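Local coordinates for tubulin-specific chaperone (Trypanosoma brucei, PDB 4B6W), which probably binds alpha-tubulin as tubulin-binding cofactor B, a chaperone of the tubulin pathway, of which this chain is the ubiquitin-like domain, at residues V5-S10 / T36-P41; M45-I50 / F76-V81. One frame throughout, in Å; residues are numbered along the deposited sequence.

In the fold
Both contacts belong to the ubiquitin-like domain and meet in its sheet, where strands 2-9 and 77-82 are parallel neighbours. Contact 1 ties strand 2-9 to the loop that follows helix 27-35. It is a buried contact made by side chains: a ring stack, CH-pi packing and one bent hydrogen bond. Contact 2 lies nearer the centre of the chain and pairs two adjacent strands, so backbone hydrogen bonds carry it. Its apolar face is largely buried and packs partly on the helix, while its other face is partly exposed and mixes polar and apolar side chains. The two contacts touch directly, as T8 OG1 lies 2.7 Å from H79 ND1, a probable hydrogen bond.

Contact 1. Residues V5-S10 / T36-P41; sequences VSLTHS and THFATP
Aromatic stacking dominates where L7-H9 of the strand meet the loop 36-41. The rings of H9 and F38 form an offset stack, with centroids 4.9 Å apart and planes at 17°. The two side chains run past each other in opposite directions. Each therefore lays its CB over the ring of the other. H9 CB sits 3.8 Å from the centroid of the F38 ring, and F38 CB sits 4.1 Å from the centroid of the H9 ring. Both are CH-pi contacts close to the ring normal. The torsions set this up: H9 CG is anti to its backbone N (chi1 -172°), whereas F38 CG is anti to its carbonyl carbon.

Apolar packing extends the stack along the strand. L7 CB comes within 3.8 Å of F38 CE2. The L7 and H37 side chains cross at about a right angle, and L7 CD1 reaches H37 CD2 at 4.0 Å. H37 CB lies on the F38 face opposite H9. V16 of the neighbouring strand 15-22 and M14 also touch F38.

A single hydrogen bond crosses the contact. H9 NE2 donates to T40 OG1 over 3.2 Å. The bond is bent, with 139° at the hydrogen, and T40 OG1 is tilted out of the imidazole plane. D82 OD2 is the stronger partner of T40 OG1 and also makes a weak hydrogen bond with H9 NE2. At the other ring nitrogen, H9 ND1 is hydrogen-bonded to S12 OG.

The H9 ring is thus packed on one face and held at both nitrogens. The nearby carboxylate of D82 may favour a protonated imidazole. In this ubiquitin-like domain the contact fastens the loop after the helix onto the end of the first strand.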
ATOM      1  N   VAL A   5       2.769  -8.098   3.840  1.00 26.31           N
ATOM      2  CA  VAL A   5       1.420  -7.544   3.678  1.00 24.76           C
ATOM      3  C   VAL A   5       0.756  -8.083   2.404  1.00 25.03           C
ATOM      4  O   VAL A   5       1.393  -8.723   1.573  1.00 24.56           O
ATOM      5  CB  VAL A   5       1.445  -5.980   3.667  1.00 22.95           C
ATOM      6  CG1 VAL A   5       2.025  -5.487   4.934  1.00 23.00           C
ATOM      7  CG2 VAL A   5       2.268  -5.418   2.483  1.00 22.06           C
ATOM      8  N   SER A   6      -0.544  -7.845   2.257  1.00 25.30           N
ATOM      9  CA  SER A   6      -1.186  -8.116   0.975  1.00 26.29           C
ATOM     10  C   SER A   6      -1.616  -6.816   0.297  1.00 25.38           C
ATOM     11  O   SER A   6      -1.678  -5.777   0.908  1.00 25.27           O
ATOM     12  CB  SER A   6      -2.355  -9.107   1.108  1.00 27.87           C
ATOM     13  OG  SER A   6      -3.187  -8.774   2.185  1.00 28.56           O
ATOM     14  N   LEU A   7      -1.884  -6.873  -0.994  1.00 26.57           N
ATOM     15  CA  LEU A   7      -2.275  -5.682  -1.726  1.00 26.55           C
ATOM     16  C   LEU A   7      -3.617  -5.952  -2.340  1.00 27.93           C
ATOM     17  O   LEU A   7      -3.834  -7.028  -2.941  1.00 28.77           O
ATOM     18  CB  LEU A   7      -1.296  -5.348  -2.833  1.00 26.69           C
ATOM     19  CG  LEU A   7       0.167  -5.094  -2.527  1.00 26.27           C
ATOM     20  CD1 LEU A   7       0.942  -4.896  -3.845  1.00 26.76           C
ATOM     21  CD2 LEU A   7       0.304  -3.891  -1.631  1.00 25.68           C
ATOM     22  N   THR A   8      -4.491  -4.960  -2.182  1.00 27.22           N
ATOM     23  CA  THR A   8      -5.782  -4.906  -2.821  1.00 28.53           C
ATOM     24  C   THR A   8      -5.841  -3.615  -3.663  1.00 28.12           C
ATOM     25  O   THR A   8      -4.996  -2.743  -3.526  1.00 27.78           O
ATOM     26  CB  THR A   8      -6.908  -4.924  -1.780  1.00 28.81           C
ATOM     27  OG1 THR A   8      -6.755  -3.796  -0.900  1.00 28.29           O
ATOM     28  CG2 THR A   8      -6.874  -6.212  -0.960  1.00 29.87           C
ATOM     29  N   HIS A   9      -6.851  -3.510  -4.522  1.00 28.85           N
ATOM     30  CA  HIS A   9      -6.941  -2.419  -5.485  1.00 29.17           C
ATOM     31  C   HIS A   9      -8.373  -1.948  -5.625  1.00 28.37           C
ATOM     32  O   HIS A   9      -9.220  -2.738  -5.945  1.00 28.84           O
ATOM     33  CB  HIS A   9      -6.432  -2.906  -6.855  1.00 31.19           C
ATOM     34  CG  HIS A   9      -6.305  -1.805  -7.862  1.00 33.74           C
ATOM     35  ND1 HIS A   9      -6.844  -1.885  -9.131  1.00 36.60           N
ATOM     36  CD2 HIS A   9      -5.712  -0.588  -7.780  1.00 33.35           C
ATOM     37  CE1 HIS A   9      -6.583  -0.761  -9.781  1.00 37.76           C
ATOM     38  NE2 HIS A   9      -5.914   0.049  -8.976  1.00 35.34           N
ATOM     39  N   SER A  10      -8.623  -0.655  -5.439  1.00 27.64           N
ATOM     40  CA  SER A  10      -9.986  -0.096  -5.465  1.00 28.38           C
ATOM     41  C   SER A  10     -10.737  -0.217  -6.795  1.00 30.44           C
ATOM     42  O   SER A  10     -11.961  -0.041  -6.819  1.00 31.37           O
ATOM     43  CB  SER A  10      -9.979   1.382  -5.048  1.00 28.42           C
ATOM     44  OG  SER A  10      -9.479   2.236  -6.058  1.00 29.53           O
ATOM     45  N   THR A  36       4.050  -2.472 -10.500  1.00 33.59           N
ATOM     46  CA  THR A  36       4.363  -3.755 -11.176  1.00 35.11           C
ATOM     47  C   THR A  36       3.165  -4.752 -11.139  1.00 35.51           C
ATOM     48  O   THR A  36       3.046  -5.612 -12.000  1.00 37.57           O
ATOM     49  CB  THR A  36       5.704  -4.400 -10.660  1.00 34.29           C
ATOM     50  OG1 THR A  36       5.560  -4.909  -9.342  1.00 32.19           O
ATOM     51  CG2 THR A  36       6.818  -3.367 -10.635  1.00 34.65           C
ATOM     52  N   HIS A  37       2.264  -4.589 -10.176  1.00 34.52           N
ATOM     53  CA  HIS A  37       1.079  -5.444 -10.066  1.00 35.36           C
ATOM     54  C   HIS A  37      -0.207  -4.824 -10.620  1.00 36.07           C
ATOM     55  O   HIS A  37      -0.957  -5.496 -11.291  1.00 38.19           O
ATOM     56  CB  HIS A  37       0.841  -5.840  -8.596  1.00 33.39           C
ATOM     57  CG  HIS A  37       2.002  -6.552  -7.966  1.00 33.01           C
ATOM     58  ND1 HIS A  37       2.334  -7.853  -8.276  1.00 34.80           N
ATOM     59  CD2 HIS A  37       2.920  -6.131  -7.067  1.00 31.97           C
ATOM     60  CE1 HIS A  37       3.394  -8.208  -7.572  1.00 34.37           C
ATOM     61  NE2 HIS A  37       3.768  -7.182  -6.826  1.00 32.27           N
ATOM     62  N   PHE A  38      -0.473  -3.562 -10.318  1.00 35.64           N
ATOM     63  CA  PHE A  38      -1.752  -2.961 -10.699  1.00 37.97           C
ATOM     64  C   PHE A  38      -1.693  -1.957 -11.861  1.00 40.97           C
ATOM     65  O   PHE A  38      -2.654  -1.872 -12.658  1.00 44.15           O
ATOM     66  CB  PHE A  38      -2.462  -2.387  -9.475  1.00 36.94           C
ATOM     67  CG  PHE A  38      -2.751  -3.427  -8.414  1.00 35.77           C
ATOM     68  CD1 PHE A  38      -3.202  -4.700  -8.749  1.00 38.36           C
ATOM     69  CD2 PHE A  38      -2.573  -3.148  -7.099  1.00 34.17           C
ATOM     70  CE1 PHE A  38      -3.452  -5.676  -7.744  1.00 37.43           C
ATOM     71  CE2 PHE A  38      -2.840  -4.113  -6.127  1.00 34.10           C
ATOM     72  CZ  PHE A  38      -3.283  -5.373  -6.472  1.00 34.79           C
ATOM     73  N   ALA A  39      -0.583  -1.240 -11.991  1.00 40.96           N
ATOM     74  CA  ALA A  39      -0.329  -0.424 -13.187  1.00 44.48           C
ATOM     75  C   ALA A  39      -1.181   0.841 -13.237  1.00 45.28           C
ATOM     76  O   ALA A  39      -1.462   1.332 -14.312  1.00 48.04           O
ATOM     77  CB  ALA A  39      -0.506  -1.259 -14.504  1.00 46.34           C
ATOM     78  N   THR A  40      -1.607   1.325 -12.064  1.00 44.76           N
ATOM     79  CA  THR A  40      -2.050   2.712 -11.873  1.00 44.89           C
ATOM     80  C   THR A  40      -0.770   3.515 -11.799  1.00 44.00           C
ATOM     81  O   THR A  40       0.127   3.121 -11.055  1.00 42.17           O
ATOM     82  CB  THR A  40      -2.785   2.926 -10.500  1.00 43.25           C
ATOM     83  OG1 THR A  40      -3.894   2.032 -10.387  1.00 43.38           O
ATOM     84  CG2 THR A  40      -3.306   4.380 -10.361  1.00 44.67           C
ATOM     85  N   PRO A  41      -0.667   4.636 -12.544  1.00 45.46           N
ATOM     86  CA  PRO A  41       0.485   5.499 -12.265  1.00 45.36           C
ATOM     87  C   PRO A  41       0.520   5.911 -10.782  1.00 42.19           C
ATOM     88  O   PRO A  41      -0.503   6.244 -10.221  1.00 40.76           O
ATOM     89  CB  PRO A  41       0.259   6.723 -13.156  1.00 48.74           C
ATOM     90  CG  PRO A  41      -0.734   6.300 -14.175  1.00 50.98           C
ATOM     91  CD  PRO A  41      -1.573   5.223 -13.547  1.00 48.31           C
TER

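Contact 2. Residues M45-I50 / F76-V81; sequences MQLQLI and FVIHVV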
HETATM    1  N   MSE A  45      -2.214   7.202  -7.172  1.00 40.14           N
HETATM    2  CA  MSE A  45      -2.451   6.248  -6.096  1.00 37.60           C
HETATM    3  C   MSE A  45      -2.430   6.946  -4.760  1.00 35.37           C
HETATM    4  O   MSE A  45      -1.525   7.750  -4.468  1.00 35.13           O
HETATM    5  CB  MSE A  45      -1.357   5.215  -6.001  1.00 38.38           C
HETATM    6  CG  MSE A  45      -1.151   4.293  -7.143  1.00 42.46           C
HETATM    7 SE   MSE A  45       0.329   3.043  -6.577  1.00 50.63          SE
HETATM    8  CE  MSE A  45       0.532   2.020  -8.270  1.00 46.05           C
ATOM      9  N   GLN A  46      -3.412   6.586  -3.940  1.00 32.70           N
ATOM     10  CA  GLN A  46      -3.315   6.733  -2.500  1.00 30.93           C
ATOM     11  C   GLN A  46      -3.225   5.340  -1.918  1.00 28.39           C
ATOM     12  O   GLN A  46      -3.884   4.437  -2.401  1.00 27.66           O
ATOM     13  CB  GLN A  46      -4.541   7.449  -1.960  1.00 31.41           C
ATOM     14  CG  GLN A  46      -4.585   8.891  -2.370  1.00 33.44           C
ATOM     15  CD  GLN A  46      -5.718   9.692  -1.741  1.00 34.57           C
ATOM     16  OE1 GLN A  46      -5.887  10.858  -2.084  1.00 37.61           O
ATOM     17  NE2 GLN A  46      -6.504   9.082  -0.856  1.00 32.45           N
ATOM     18  N   LEU A  47      -2.376   5.174  -0.900  1.00 27.37           N
ATOM     19  CA  LEU A  47      -2.245   3.922  -0.130  1.00 25.14           C
ATOM     20  C   LEU A  47      -2.965   4.030   1.240  1.00 24.93           C
ATOM     21  O   LEU A  47      -2.636   4.872   2.067  1.00 26.02           O
ATOM     22  CB  LEU A  47      -0.761   3.535   0.047  1.00 24.22           C
ATOM     23  CG  LEU A  47       0.118   3.233  -1.214  1.00 24.29           C
ATOM     24  CD1 LEU A  47       1.519   2.752  -0.793  1.00 22.78           C
ATOM     25  CD2 LEU A  47      -0.503   2.244  -2.248  1.00 22.69           C
ATOM     26  N   GLN A  48      -3.980   3.183   1.425  1.00 24.25           N
ATOM     27  CA  GLN A  48      -4.731   3.038   2.666  1.00 23.98           C
ATOM     28  C   GLN A  48      -4.142   1.837   3.443  1.00 23.02           C
ATOM     29  O   GLN A  48      -4.030   0.756   2.885  1.00 22.41           O
ATOM     30  CB  GLN A  48      -6.213   2.756   2.315  1.00 24.19           C
ATOM     31  CG  GLN A  48      -7.139   2.574   3.519  1.00 24.48           C
ATOM     32  CD  GLN A  48      -8.533   2.163   3.131  1.00 25.07           C
ATOM     33  OE1 GLN A  48      -8.853   2.002   1.954  1.00 25.20           O
ATOM     34  NE2 GLN A  48      -9.380   1.967   4.131  1.00 26.05           N
ATOM     35  N   LEU A  49      -3.777   2.014   4.706  1.00 22.91           N
ATOM     36  CA  LEU A  49      -3.214   0.919   5.497  1.00 22.40           C
ATOM     37  C   LEU A  49      -4.359   0.415   6.357  1.00 23.46           C
ATOM     38  O   LEU A  49      -4.981   1.185   7.102  1.00 23.84           O
ATOM     39  CB  LEU A  49      -2.021   1.369   6.368  1.00 22.72           C
ATOM     40  CG  LEU A  49      -1.259   0.254   7.123  1.00 22.54           C
ATOM     41  CD1 LEU A  49      -0.625  -0.744   6.157  1.00 20.99           C
ATOM     42  CD2 LEU A  49      -0.232   0.806   8.151  1.00 23.23           C
ATOM     43  N   ILE A  50      -4.673  -0.874   6.188  1.00 23.89           N
ATOM     44  CA  ILE A  50      -5.712  -1.540   6.943  1.00 25.12           C
ATOM     45  C   ILE A  50      -5.036  -2.603   7.798  1.00 26.30           C
ATOM     46  O   ILE A  50      -4.186  -3.323   7.332  1.00 25.91           O
ATOM     47  CB  ILE A  50      -6.748  -2.188   6.009  1.00 24.93           C
ATOM     48  CG1 ILE A  50      -7.317  -1.151   5.016  1.00 25.01           C
ATOM     49  CG2 ILE A  50      -7.904  -2.822   6.819  1.00 26.01           C
ATOM     50  CD1 ILE A  50      -7.889  -1.759   3.700  1.00 23.42           C
ATOM     51  N   PHE A  76      -1.021  -7.027   7.647  1.00 28.36           N
ATOM     52  CA  PHE A  76      -1.754  -5.803   7.356  1.00 26.39           C
ATOM     53  C   PHE A  76      -2.003  -5.756   5.855  1.00 25.90           C
ATOM     54  O   PHE A  76      -1.374  -6.515   5.119  1.00 25.35           O
ATOM     55  CB  PHE A  76      -0.954  -4.570   7.781  1.00 25.47           C
ATOM     56  CG  PHE A  76      -1.117  -4.184   9.228  1.00 26.49           C
ATOM     57  CD1 PHE A  76      -1.355  -5.129  10.207  1.00 28.02           C
ATOM     58  CD2 PHE A  76      -0.976  -2.864   9.608  1.00 26.61           C
ATOM     59  CE1 PHE A  76      -1.485  -4.756  11.535  1.00 29.86           C
ATOM     60  CE2 PHE A  76      -1.083  -2.480  10.941  1.00 28.24           C
ATOM     61  CZ  PHE A  76      -1.343  -3.427  11.901  1.00 29.85           C
ATOM     62  N   VAL A  77      -2.893  -4.856   5.409  1.00 25.01           N
ATOM     63  CA  VAL A  77      -3.303  -4.807   4.017  1.00 24.88           C
ATOM     64  C   VAL A  77      -3.073  -3.408   3.512  1.00 24.95           C
ATOM     65  O   VAL A  77      -3.505  -2.417   4.132  1.00 24.52           O
ATOM     66  CB  VAL A  77      -4.798  -5.202   3.857  1.00 25.54           C
ATOM     67  CG1 VAL A  77      -5.274  -5.032   2.428  1.00 24.68           C
ATOM     68  CG2 VAL A  77      -5.025  -6.637   4.328  1.00 26.20           C
ATOM     69  N   ILE A  78      -2.335  -3.299   2.415  1.00 25.11           N
ATOM     70  CA  ILE A  78      -2.187  -2.003   1.780  1.00 25.36           C
ATOM     71  C   ILE A  78      -3.201  -2.004   0.642  1.00 25.92           C
ATOM     72  O   ILE A  78      -3.098  -2.836  -0.288  1.00 25.30           O
ATOM     73  CB  ILE A  78      -0.779  -1.776   1.223  1.00 26.62           C
ATOM     74  CG1 ILE A  78       0.238  -1.526   2.346  1.00 27.08           C
ATOM     75  CG2 ILE A  78      -0.774  -0.570   0.288  1.00 27.12           C
ATOM     76  CD1 ILE A  78       1.663  -1.394   1.874  1.00 26.10           C
ATOM     77  N   HIS A  79      -4.191  -1.104   0.731  1.00 26.00           N
ATOM     78  CA  HIS A  79      -5.252  -0.997  -0.277  1.00 26.34           C
ATOM     79  C   HIS A  79      -4.939   0.179  -1.184  1.00 26.32           C
ATOM     80  O   HIS A  79      -4.694   1.290  -0.716  1.00 26.75           O
ATOM     81  CB  HIS A  79      -6.611  -0.844   0.397  1.00 26.47           C
ATOM     82  CG  HIS A  79      -7.745  -0.626  -0.552  1.00 27.69           C
ATOM     83  ND1 HIS A  79      -8.161  -1.587  -1.453  1.00 27.87           N
ATOM     84  CD2 HIS A  79      -8.577   0.438  -0.722  1.00 28.58           C
ATOM     85  CE1 HIS A  79      -9.197  -1.128  -2.135  1.00 29.07           C
ATOM     86  NE2 HIS A  79      -9.472   0.097  -1.711  1.00 29.19           N
ATOM     87  N   VAL A  80      -4.913  -0.078  -2.487  1.00 26.65           N
ATOM     88  CA  VAL A  80      -4.562   0.952  -3.461  1.00 27.32           C
ATOM     89  C   VAL A  80      -5.820   1.656  -4.016  1.00 28.21           C
ATOM     90  O   VAL A  80      -6.625   1.037  -4.716  1.00 28.93           O
ATOM     91  CB  VAL A  80      -3.709   0.334  -4.609  1.00 27.94           C
ATOM     92  CG1 VAL A  80      -3.310   1.382  -5.622  1.00 28.68           C
ATOM     93  CG2 VAL A  80      -2.485  -0.377  -4.020  1.00 27.40           C
ATOM     94  N   VAL A  81      -5.985   2.940  -3.699  1.00 27.85           N
ATOM     95  CA  VAL A  81      -7.101   3.692  -4.209  1.00 29.69           C
ATOM     96  C   VAL A  81      -6.671   4.373  -5.510  1.00 31.59           C
ATOM     97  O   VAL A  81      -5.684   5.080  -5.550  1.00 31.50           O
ATOM     98  CB  VAL A  81      -7.644   4.712  -3.184  1.00 30.25           C
ATOM     99  CG1 VAL A  81      -8.950   5.318  -3.709  1.00 31.70           C
ATOM    100  CG2 VAL A  81      -7.859   4.050  -1.836  1.00 28.26           C
TER
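The central antiparallel strand pair of the ubiquitin-like sheet is formed by 45-50 and 77-81. Three hydrogen-bonded pairs, Q46 with V81, Q48 with H79 and I50 with V77, give six backbone bonds. The middle pair is the straightest: Q48 N to H79 O and H79 N to Q48 O are both 2.9 Å, at 173°. Q46 N to V81 O is longer, at 3.2 Å.

Alternate residues build an apolar face. L47 and V80 lie side by side, and L47 CD2 reaches V80 CG2 at 3.7 Å. The same methyl packs on I78 CG2. Selenomethionine M45 has CG anti to its carbonyl carbon, which sets CG 3.9 Å from V80 CG1; the extended chain carries SE past the same methyl. L49 CG meets the F76 ring at its edge, 4.0 Å from CD2. Helix 27-35 packs on the M45, L47 and V80 part of this face: I27 and I30 touch L47, and V34 touches M45 and V80.

The other face is partly exposed. Q48 and H79 run alongside each other with amide and ring planes 77° apart, and Q48 OE1 approaches H79 CD2 to 3.1 Å. Their polar ends bond to outer partners, Q48 NE2 to T56 OG1 and H79 ND1 to T8 OG1. I50 CD1 packs on H79 CB.

A mixed sheet with strand order 2-1-5-3-4 and a helix across one face is typical of the beta-grasp fold of ubiquitin.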